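Local coordinates for protein cyanuric acid amidohydrolase (Azorhizobium caulinodans, PDB 4NQ3) that hydrolyses the s-triazine ring of cyanuric acid to carboxybiuret, a step in the breakdown of herbicides such as atrazine, at residues G33-G39 against H89-R95; V155-L159 against L231-E235; I195-E201 against W219-C225. All coordinates share one frame; numbering follows the deposited sequence.

Contact 1. Residues G33-G39 against H89-R95; sequences GILAIFG and HFLVFER. With SO4 (sulfate ion), chain D.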
loop_
_atom_site.group_PDB
_atom_site.type_symbol
_atom_site.label_atom_id
_atom_site.label_comp_id
_atom_site.label_asym_id
_atom_site.label_seq_id
_atom_site.Cartn_x
_atom_site.Cartn_y
_atom_site.Cartn_z
ATOM N N GLY A 33 36.776 -14.580 10.692
ATOM C CA GLY A 33 37.165 -13.589 9.706
ATOM C C GLY A 33 36.017 -12.822 9.080
ATOM O O GLY A 33 36.200 -12.084 8.105
ATOM N N ILE A 34 34.818 -13.004 9.618
ATOM C CA ILE A 34 33.669 -12.285 9.099
ATOM C C ILE A 34 33.719 -10.847 9.590
ATOM O O ILE A 34 33.663 -10.595 10.791
ATOM C CB ILE A 34 32.356 -12.928 9.524
ATOM C CG1 ILE A 34 32.186 -14.274 8.845
ATOM C CG2 ILE A 34 31.196 -12.042 9.175
ATOM C CD1 ILE A 34 30.869 -14.941 9.212
ATOM N N LEU A 35 33.853 -9.912 8.658
ATOM C CA LEU A 35 33.886 -8.497 8.990
ATOM C C LEU A 35 32.498 -7.869 8.997
ATOM O O LEU A 35 32.161 -7.135 9.934
ATOM C CB LEU A 35 34.788 -7.734 8.028
ATOM C CG LEU A 35 36.237 -8.125 8.224
ATOM C CD1 LEU A 35 37.124 -7.284 7.349
ATOM C CD2 LEU A 35 36.573 -7.903 9.672
ATOM N N ALA A 36 31.704 -8.120 7.954
ATOM C CA ALA A 36 30.393 -7.485 7.859
ATOM C C ALA A 36 29.457 -8.335 7.053
ATOM O O ALA A 36 29.898 -9.103 6.219
ATOM C CB ALA A 36 30.507 -6.095 7.233
ATOM N N ILE A 37 28.159 -8.197 7.295
ATOM C CA ILE A 37 27.174 -8.821 6.428
ATOM C C ILE A 37 26.175 -7.794 5.903
ATOM O O ILE A 37 25.563 -7.085 6.688
ATOM C CB ILE A 37 26.408 -9.920 7.138
ATOM C CG1 ILE A 37 27.355 -10.941 7.748
ATOM C CG2 ILE A 37 25.547 -10.654 6.153
ATOM C CD1 ILE A 37 26.600 -12.036 8.470
ATOM N N PHE A 38 26.037 -7.684 4.581
ATOM C CA PHE A 38 24.982 -6.851 3.995
ATOM C C PHE A 38 23.795 -7.727 3.686
ATOM O O PHE A 38 23.957 -8.909 3.407
ATOM C CB PHE A 38 25.415 -6.170 2.697
ATOM C CG PHE A 38 26.517 -5.153 2.852
ATOM C CD1 PHE A 38 27.115 -4.918 4.073
ATOM C CD2 PHE A 38 26.951 -4.428 1.749
ATOM C CE1 PHE A 38 28.131 -3.986 4.187
ATOM C CE2 PHE A 38 27.956 -3.504 1.862
ATOM C CZ PHE A 38 28.547 -3.284 3.083
ATOM N N GLY A 39 22.598 -7.158 3.678
ATOM C CA GLY A 39 21.448 -7.954 3.317
ATOM C C GLY A 39 20.413 -7.128 2.602
ATOM O O GLY A 39 20.287 -5.942 2.877
ATOM N N HIS A 89 18.828 -11.534 -0.474
ATOM C CA HIS A 89 20.099 -12.226 -0.227
ATOM C C HIS A 89 20.975 -11.570 0.837
ATOM O O HIS A 89 20.729 -10.434 1.245
ATOM C CB HIS A 89 20.892 -12.306 -1.518
ATOM C CG HIS A 89 21.289 -10.968 -2.041
ATOM N ND1 HIS A 89 20.401 -10.142 -2.693
ATOM C CD2 HIS A 89 22.463 -10.300 -1.991
ATOM C CE1 HIS A 89 21.015 -9.023 -3.039
ATOM N NE2 HIS A 89 22.270 -9.095 -2.626
ATOM N N PHE A 90 21.980 -12.315 1.291
ATOM C CA PHE A 90 23.041 -11.791 2.156
ATOM C C PHE A 90 24.356 -11.646 1.375
ATOM O O PHE A 90 24.661 -12.446 0.504
ATOM C CB PHE A 90 23.279 -12.705 3.362
ATOM C CG PHE A 90 22.128 -12.769 4.303
ATOM C CD1 PHE A 90 21.380 -11.639 4.581
ATOM C CD2 PHE A 90 21.779 -13.971 4.907
ATOM C CE1 PHE A 90 20.290 -11.706 5.454
ATOM C CE2 PHE A 90 20.696 -14.052 5.786
ATOM C CZ PHE A 90 19.950 -12.923 6.061
ATOM N N LEU A 91 25.126 -10.624 1.702
ATOM C CA LEU A 91 26.471 -10.439 1.201
ATOM C C LEU A 91 27.451 -10.533 2.366
ATOM O O LEU A 91 27.533 -9.598 3.174
ATOM C CB LEU A 91 26.582 -9.080 0.559
ATOM C CG LEU A 91 27.554 -9.014 -0.578
ATOM C CD1 LEU A 91 27.295 -10.205 -1.469
ATOM C CD2 LEU A 91 27.304 -7.707 -1.289
ATOM N N VAL A 92 28.186 -11.636 2.492
ATOM C CA VAL A 92 29.118 -11.764 3.614
ATOM C C VAL A 92 30.522 -11.366 3.204
ATOM O O VAL A 92 31.046 -11.868 2.215
ATOM C CB VAL A 92 29.178 -13.182 4.171
ATOM C CG1 VAL A 92 30.191 -13.222 5.307
ATOM C CG2 VAL A 92 27.821 -13.593 4.692
ATOM N N PHE A 93 31.113 -10.457 3.969
ATOM C CA PHE A 93 32.463 -9.938 3.740
ATOM C C PHE A 93 33.429 -10.538 4.745
ATOM O O PHE A 93 33.326 -10.249 5.946
ATOM C CB PHE A 93 32.471 -8.419 3.872
ATOM C CG PHE A 93 31.756 -7.711 2.760
ATOM C CD1 PHE A 93 32.405 -7.440 1.560
ATOM C CD2 PHE A 93 30.441 -7.303 2.915
ATOM C CE1 PHE A 93 31.741 -6.774 0.526
ATOM C CE2 PHE A 93 29.765 -6.637 1.890
ATOM C CZ PHE A 93 30.418 -6.370 0.691
ATOM N N GLU A 94 34.367 -11.354 4.265
ATOM C CA GLU A 94 35.296 -12.077 5.127
ATOM C C GLU A 94 36.719 -11.620 4.885
ATOM O O GLU A 94 37.078 -11.327 3.767
ATOM C CB GLU A 94 35.174 -13.577 4.850
ATOM C CG GLU A 94 36.031 -14.496 5.713
ATOM C CD GLU A 94 35.939 -15.955 5.262
ATOM O OE1 GLU A 94 35.298 -16.191 4.215
ATOM O OE2 GLU A 94 36.503 -16.860 5.933
ATOM N N ARG A 95 37.524 -11.520 5.931
ATOM C CA ARG A 95 38.957 -11.280 5.773
ATOM C C ARG A 95 39.711 -12.599 6.020
ATOM O O ARG A 95 39.519 -13.225 7.059
ATOM C CB ARG A 95 39.426 -10.191 6.750
ATOM C CG ARG A 95 40.922 -9.885 6.739
ATOM C CD ARG A 95 41.293 -8.786 7.736
ATOM N NE ARG A 95 40.935 -9.183 9.093
ATOM C CZ ARG A 95 40.636 -8.335 10.080
ATOM N NH1 ARG A 95 40.639 -7.021 9.858
ATOM N NH2 ARG A 95 40.308 -8.802 11.291
HETATM S S SO4 D . 39.352 -5.399 12.940
HETATM O O1 SO4 D . 39.680 -5.063 14.330
HETATM O O2 SO4 D . 40.356 -4.885 11.997
HETATM O O3 SO4 D . 39.255 -6.860 12.819
HETATM O O4 SO4 D . 38.069 -4.760 12.626
#
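Phe38 and Phe93 both carry CG opposite their own carbonyl carbon (chi1 -65° and -70°), but their second torsions differ, and the rings meet T-shaped. Phe93 presents its edge, with CE2 over the centre of the Phe38 face and 3.6 Å from Phe38 CD2; the ring planes stand at 61°. Ala36 O lies at another part of the Phe93 edge. On the other side of the sheet Ile37 and Val92 run side by side, Ile37 CG2 lying 4.0 Å from Val92 CG2, while Val92 CG1 turns to Ile34. Backbone bonds pair Phe38 with Leu91 in both directions, and Phe93 N is bonded to Ala36 O at 2.9 Å. Beyond this pair the register slips by one residue: Phe93 O takes Leu35 N at 2.8 Å and, weakly, Ala36 N. Leu35 is thus turned out of the regular alternation, and its CD1 packs on Arg95 CB at 3.8 Å, with CD2 over one face of the guanidinium. Arg95 bends at chi3 and grips a sulfate, probably from the crystallisation liquor, NH2 reaching its O3 at 2.7 Å and NH1 its O2 at 3.0 Å; Arg111 NE is hydrogen-bonded to the same ion. Strand 2-10 continues the sheet beyond 89-97, and strand 75-80 beyond 34-41. This is an antiparallel strand pair with a classic beta bulge at Leu35 and Ala36, the two central strands of a four-stranded mixed sheet in the part of the chain assigned to the predicted repeating unit A.

Contact 2. Residues V155-L159 against L231-E235; sequences VKCPL and LLGHE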
loop_
_atom_site.group_PDB
_atom_site.type_symbol
_atom_site.label_atom_id
_atom_site.label_comp_id
_atom_site.label_asym_id
_atom_site.label_seq_id
_atom_site.Cartn_x
_atom_site.Cartn_y
_atom_site.Cartn_z
ATOM N N VAL A 155 26.864 2.719 5.141
ATOM C CA VAL A 155 26.546 3.105 6.504
ATOM C C VAL A 155 25.117 2.689 6.835
ATOM O O VAL A 155 24.198 2.919 6.052
ATOM C CB VAL A 155 26.717 4.618 6.732
ATOM C CG1 VAL A 155 26.067 5.061 8.040
ATOM C CG2 VAL A 155 28.164 4.955 6.739
ATOM N N LYS A 156 24.944 2.057 7.992
ATOM C CA LYS A 156 23.624 1.758 8.505
ATOM C C LYS A 156 23.324 2.787 9.576
ATOM O O LYS A 156 24.094 2.922 10.523
ATOM C CB LYS A 156 23.571 0.355 9.083
ATOM C CG LYS A 156 22.179 -0.077 9.474
ATOM C CD LYS A 156 21.397 -0.396 8.262
ATOM C CE LYS A 156 19.918 -0.183 8.466
ATOM N NZ LYS A 156 19.162 -0.329 7.180
ATOM N N CYS A 157 22.244 3.547 9.418
ATOM C CA CYS A 157 21.967 4.619 10.377
ATOM C C CYS A 157 20.562 4.512 10.946
ATOM O O CYS A 157 19.703 3.865 10.361
ATOM C CB CYS A 157 22.134 5.984 9.719
ATOM S SG CYS A 157 21.115 6.121 8.215
ATOM N N PRO A 158 20.307 5.202 12.061
ATOM C CA PRO A 158 19.031 5.080 12.763
ATOM C C PRO A 158 17.949 5.924 12.128
ATOM O O PRO A 158 18.193 6.464 11.046
ATOM C CB PRO A 158 19.368 5.573 14.177
ATOM C CG PRO A 158 20.472 6.507 13.985
ATOM C CD PRO A 158 21.292 5.962 12.850
ATOM N N LEU A 159 16.770 5.979 12.753
ATOM C CA LEU A 159 15.680 6.841 12.298
ATOM C C LEU A 159 14.835 7.221 13.497
ATOM O O LEU A 159 15.093 6.761 14.606
ATOM C CB LEU A 159 14.830 6.143 11.234
ATOM C CG LEU A 159 14.190 4.794 11.615
ATOM C CD1 LEU A 159 13.001 4.978 12.552
ATOM C CD2 LEU A 159 13.780 4.029 10.391
ATOM N N LEU A 231 18.376 -0.096 15.004
ATOM C CA LEU A 231 19.608 0.220 15.717
ATOM C C LEU A 231 19.590 1.658 16.210
ATOM O O LEU A 231 18.930 2.492 15.613
ATOM C CB LEU A 231 20.820 -0.030 14.819
ATOM C CG LEU A 231 21.217 1.012 13.762
ATOM C CD1 LEU A 231 22.584 0.686 13.241
ATOM C CD2 LEU A 231 20.267 1.037 12.627
ATOM N N LEU A 232 20.332 1.967 17.266
ATOM C CA LEU A 232 20.353 3.342 17.746
ATOM C C LEU A 232 21.621 4.091 17.347
ATOM O O LEU A 232 21.662 5.323 17.432
ATOM C CB LEU A 232 20.180 3.388 19.259
ATOM C CG LEU A 232 18.824 2.840 19.688
ATOM C CD1 LEU A 232 18.713 2.956 21.180
ATOM C CD2 LEU A 232 17.659 3.564 18.961
ATOM N N GLY A 233 22.638 3.340 16.917
ATOM C CA GLY A 233 23.888 3.902 16.407
ATOM C C GLY A 233 24.130 3.682 14.912
ATOM O O GLY A 233 23.184 3.689 14.105
ATOM N N HIS A 234 25.399 3.526 14.532
ATOM C CA HIS A 234 25.760 3.321 13.125
ATOM C C HIS A 234 26.657 2.100 12.915
ATOM O O HIS A 234 27.450 1.749 13.794
ATOM C CB HIS A 234 26.487 4.549 12.552
ATOM C CG HIS A 234 25.762 5.845 12.739
ATOM N ND1 HIS A 234 25.807 6.558 13.915
ATOM C CD2 HIS A 234 24.975 6.558 11.899
ATOM C CE1 HIS A 234 25.080 7.655 13.793
ATOM N NE2 HIS A 234 24.562 7.682 12.578
ATOM N N GLU A 235 26.534 1.459 11.750
ATOM C CA GLU A 235 27.532 0.479 11.300
ATOM C C GLU A 235 28.213 1.043 10.070
ATOM O O GLU A 235 27.544 1.502 9.152
ATOM C CB GLU A 235 26.905 -0.859 10.979
ATOM C CG GLU A 235 25.931 -1.309 12.048
ATOM C CD GLU A 235 26.551 -2.284 13.036
ATOM O OE1 GLU A 235 26.163 -3.481 13.002
ATOM O OE2 GLU A 235 27.401 -1.848 13.858
HETATM O O HOH W 1 16.921 3.374 14.392
#
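Leu231 lays its two methyl groups against Lys156: CD1 and CD2 both touch Lys156 CG, the CD2 contact being 3.9 Å, and CD2 also reaches the carbonyl oxygen of Cys157. Its CG sits between backbone N and carbonyl carbon (chi1 80°), which turns the branched end toward the lysine. The carbonyl of Leu231 accepts from a water that in turn accepts from Leu159 N, so the two segments remain linked where direct backbone pairing has ended. Leu231 O also lies 3.4 Å from Pro158 CB. Leu232 and Gly233 add their carbonyl oxygens along the proline ring, and Gly233 O comes to 3.2 Å from Pro158 CD. His234 receives the same CD over one ring face, 4.0 Å from its centroid, as a CH-pi contact; its CD2 meets Cys157 CB at 3.6 Å. The imidazole is held at both nitrogens, ND1 by Thr114 and NE2 by the side chain of Gln127, which fixes its rotation with one face against the proline. At Glu235 regular pairing starts: Lys156 N gives to Glu235 O at 2.9 Å, and Glu235 N returns a bond to Lys156 O at 3.1 Å. The side chains of this pair touch through their CB atoms and then diverge, Glu235 OE1 accepting from Leu76 N. The lysine chain bends at chi2 (75°) and leads its NZ to Ser226, the nucleophile, and to Met78 O. An antiparallel hydrogen-bonded pair at the end of strand 150-157, in the predicted repeating unit B, thus holds the backbone of Lys156, which with Ser226 forms a Ser-Lys dyad next to the bound barbituric acid.

Contact 3. Residues I195-E201 against W219-C225; sequences IALALGE and WSARASC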
loop_
_atom_site.group_PDB
_atom_site.type_symbol
_atom_site.label_atom_id
_atom_site.label_comp_id
_atom_site.label_asym_id
_atom_site.label_seq_id
_atom_site.Cartn_x
_atom_site.Cartn_y
_atom_site.Cartn_z
ATOM N N ILE A 195 30.402 10.864 5.554
ATOM C CA ILE A 195 31.298 10.146 4.664
ATOM C C ILE A 195 32.054 11.130 3.771
ATOM O O ILE A 195 33.276 11.015 3.574
ATOM C CB ILE A 195 30.534 9.135 3.787
ATOM C CG1 ILE A 195 30.006 7.993 4.650
ATOM C CG2 ILE A 195 31.431 8.557 2.705
ATOM C CD1 ILE A 195 28.981 7.152 3.958
ATOM N N ALA A 196 31.328 12.111 3.248
ATOM C CA ALA A 196 31.942 13.081 2.357
ATOM C C ALA A 196 33.040 13.814 3.128
ATOM O O ALA A 196 34.180 13.942 2.664
ATOM C CB ALA A 196 30.891 14.061 1.806
ATOM N N LEU A 197 32.693 14.246 4.333
ATOM C CA LEU A 197 33.616 14.987 5.161
ATOM C C LEU A 197 34.862 14.155 5.415
ATOM O O LEU A 197 35.967 14.670 5.436
ATOM C CB LEU A 197 32.953 15.386 6.473
ATOM C CG LEU A 197 33.901 16.082 7.443
ATOM C CD1 LEU A 197 34.528 17.253 6.753
ATOM C CD2 LEU A 197 33.141 16.518 8.675
ATOM N N ALA A 198 34.677 12.862 5.628
ATOM C CA ALA A 198 35.791 11.997 5.975
ATOM C C ALA A 198 36.690 11.704 4.773
ATOM O O ALA A 198 37.880 11.411 4.940
ATOM C CB ALA A 198 35.269 10.693 6.579
ATOM N N LEU A 199 36.127 11.769 3.570
ATOM C CA LEU A 199 36.892 11.474 2.365
ATOM C C LEU A 199 37.390 12.765 1.715
ATOM O O LEU A 199 38.108 12.744 0.721
ATOM C CB LEU A 199 36.044 10.669 1.380
ATOM C CG LEU A 199 35.489 9.302 1.804
ATOM C CD1 LEU A 199 34.712 8.651 0.662
ATOM C CD2 LEU A 199 36.592 8.360 2.281
ATOM N N GLY A 200 37.010 13.899 2.278
ATOM C CA GLY A 200 37.478 15.160 1.752
ATOM C C GLY A 200 36.753 15.595 0.499
ATOM O O GLY A 200 37.250 16.431 -0.257
ATOM N N GLU A 201 35.578 15.021 0.263
ATOM C CA GLU A 201 34.771 15.416 -0.889
ATOM C C GLU A 201 33.999 16.707 -0.599
ATOM O O GLU A 201 33.492 17.366 -1.517
ATOM C CB GLU A 201 33.806 14.303 -1.277
ATOM C CG GLU A 201 34.485 13.025 -1.764
ATOM C CD GLU A 201 33.478 11.906 -2.007
ATOM O OE1 GLU A 201 32.721 11.566 -1.066
ATOM O OE2 GLU A 201 33.430 11.382 -3.144
ATOM N N TRP A 219 27.538 16.493 -2.293
ATOM C CA TRP A 219 27.341 15.058 -2.236
ATOM C C TRP A 219 28.643 14.295 -2.383
ATOM O O TRP A 219 29.645 14.826 -2.863
ATOM C CB TRP A 219 26.341 14.581 -3.296
ATOM C CG TRP A 219 26.610 15.019 -4.706
ATOM C CD1 TRP A 219 26.072 16.107 -5.342
ATOM C CD2 TRP A 219 27.457 14.367 -5.670
ATOM N NE1 TRP A 219 26.541 16.172 -6.635
ATOM C CE2 TRP A 219 27.394 15.121 -6.858
ATOM C CE3 TRP A 219 28.262 13.222 -5.642
ATOM C CZ2 TRP A 219 28.103 14.766 -8.005
ATOM C CZ3 TRP A 219 28.970 12.875 -6.790
ATOM C CH2 TRP A 219 28.884 13.648 -7.951
ATOM N N SER A 220 28.611 13.048 -1.921
ATOM C CA SER A 220 29.721 12.114 -2.053
ATOM C C SER A 220 29.471 11.154 -3.206
ATOM O O SER A 220 28.339 10.709 -3.428
ATOM C CB SER A 220 29.920 11.320 -0.759
ATOM O OG SER A 220 30.612 10.114 -1.033
ATOM N N ALA A 221 30.527 10.812 -3.927
ATOM C CA ALA A 221 30.420 9.798 -4.971
ATOM C C ALA A 221 30.572 8.387 -4.386
ATOM O O ALA A 221 30.541 7.396 -5.119
ATOM C CB ALA A 221 31.470 10.040 -6.050
ATOM N N ARG A 222 30.737 8.286 -3.074
ATOM C CA ARG A 222 31.019 6.982 -2.528
ATOM C C ARG A 222 30.115 6.579 -1.376
ATOM O O ARG A 222 30.073 5.399 -0.989
ATOM C CB ARG A 222 32.483 6.930 -2.119
ATOM C CG ARG A 222 33.311 6.568 -3.333
ATOM C CD ARG A 222 34.726 7.035 -3.273
ATOM N NE ARG A 222 34.819 8.483 -3.311
ATOM C CZ ARG A 222 35.931 9.132 -3.012
ATOM N NH1 ARG A 222 37.016 8.444 -2.698
ATOM N NH2 ARG A 222 35.968 10.454 -3.029
ATOM N N ALA A 223 29.346 7.539 -0.877
ATOM C CA ALA A 223 28.433 7.287 0.231
ATOM C C ALA A 223 27.285 6.368 -0.173
ATOM O O ALA A 223 26.673 6.543 -1.227
ATOM C CB ALA A 223 27.884 8.614 0.784
ATOM N N SER A 224 27.004 5.376 0.667
ATOM C CA SER A 224 25.781 4.605 0.522
ATOM C C SER A 224 25.130 4.393 1.892
ATOM O O SER A 224 25.614 3.630 2.704
ATOM C CB SER A 224 26.061 3.281 -0.154
ATOM O OG SER A 224 24.901 2.473 -0.126
ATOM N N CYS A 225 24.034 5.090 2.157
ATOM C CA CYS A 225 23.431 5.053 3.483
ATOM C C CYS A 225 22.064 4.405 3.513
ATOM O O CYS A 225 21.232 4.637 2.637
ATOM C CB CYS A 225 23.353 6.459 4.019
ATOM S SG CYS A 225 24.993 7.168 3.961
#
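Glu201 OE2 receives Arg222 NH2 at 2.7 Å and Ala221 N at 3.1 Å, the two donors arriving from opposite faces of the carboxylate plane. The salt bridge is strongly twisted: carboxylate and guanidinium planes stand 85° apart, and OE2 lies near the plane of the guanidinium, at its edge, while NH2 comes from above the carboxylate. Arg222 NE adds a weak bond to the same oxygen. The arginine and the backbone N-H would be expected to favour the charged form of the carboxylate. The other oxygen, OE1, accepts from Ser220 OG, although its modelled position is less certain. Glu201 reaches across with an extended chain (chi2 174°), and Arg222 bends at chi3 to meet it. Leu199 CD1 rests over the centre of the guanidinium face, 3.9 Å from Arg222 CZ, giving the charged group an apolar floor. One step further out, Ser220 OG folds its own turn: it accepts from Arg222 N at 2.7 Å and from Ala223 N at 2.9 Å, so the loop presents Ala221 N and Arg222 together to the glutamate. Nearby, Ala196 CB packs on Ser220 CB. Toward the strand the contact becomes apolar, Ile195 CD1 lying 3.7 Å from Ala223 CB and also touching Cys225 SG. Gly200, with positive phi, ends the helix and lets Glu201 turn back to the loop. Gln339, a magnesium ligand, accepts from Cys225 N, and Pro341, another, touches Trp219. The result is an ST turn and ST motif at Ser220, joined by the Glu201-Arg222 salt bridge to the loop that follows helix 180-199, where that helix packs on strand 223-227, outermost in its sheet within this chain, in the predicted repeating unit B.

All three contacts are largely buried, contact 1 having an exposed end at Arg95 and contact 2 at Leu232. Contact 1 belongs to predicted repeating unit A, and contacts 2 and 3 to unit B, whose sheet has the same 1-4-2-3 strand order. Contacts 2 and 3 meet: strands 150-157 and 223-227 are neighbours, Val155 N lies 2.9 Å from Ser224 O, a probable hydrogen bond, and Val155 CG2 packs on Ile195 CD1. Contact 1 touches neither, lying about 17 Å from contact 2 and 22 Å from contact 3, centre to centre. Strand pairing and aromatic packing dominate contact 1, short pairing beside the catalytic lysine contact 2, and an inter-loop ionic pair beside helix packing contact 3.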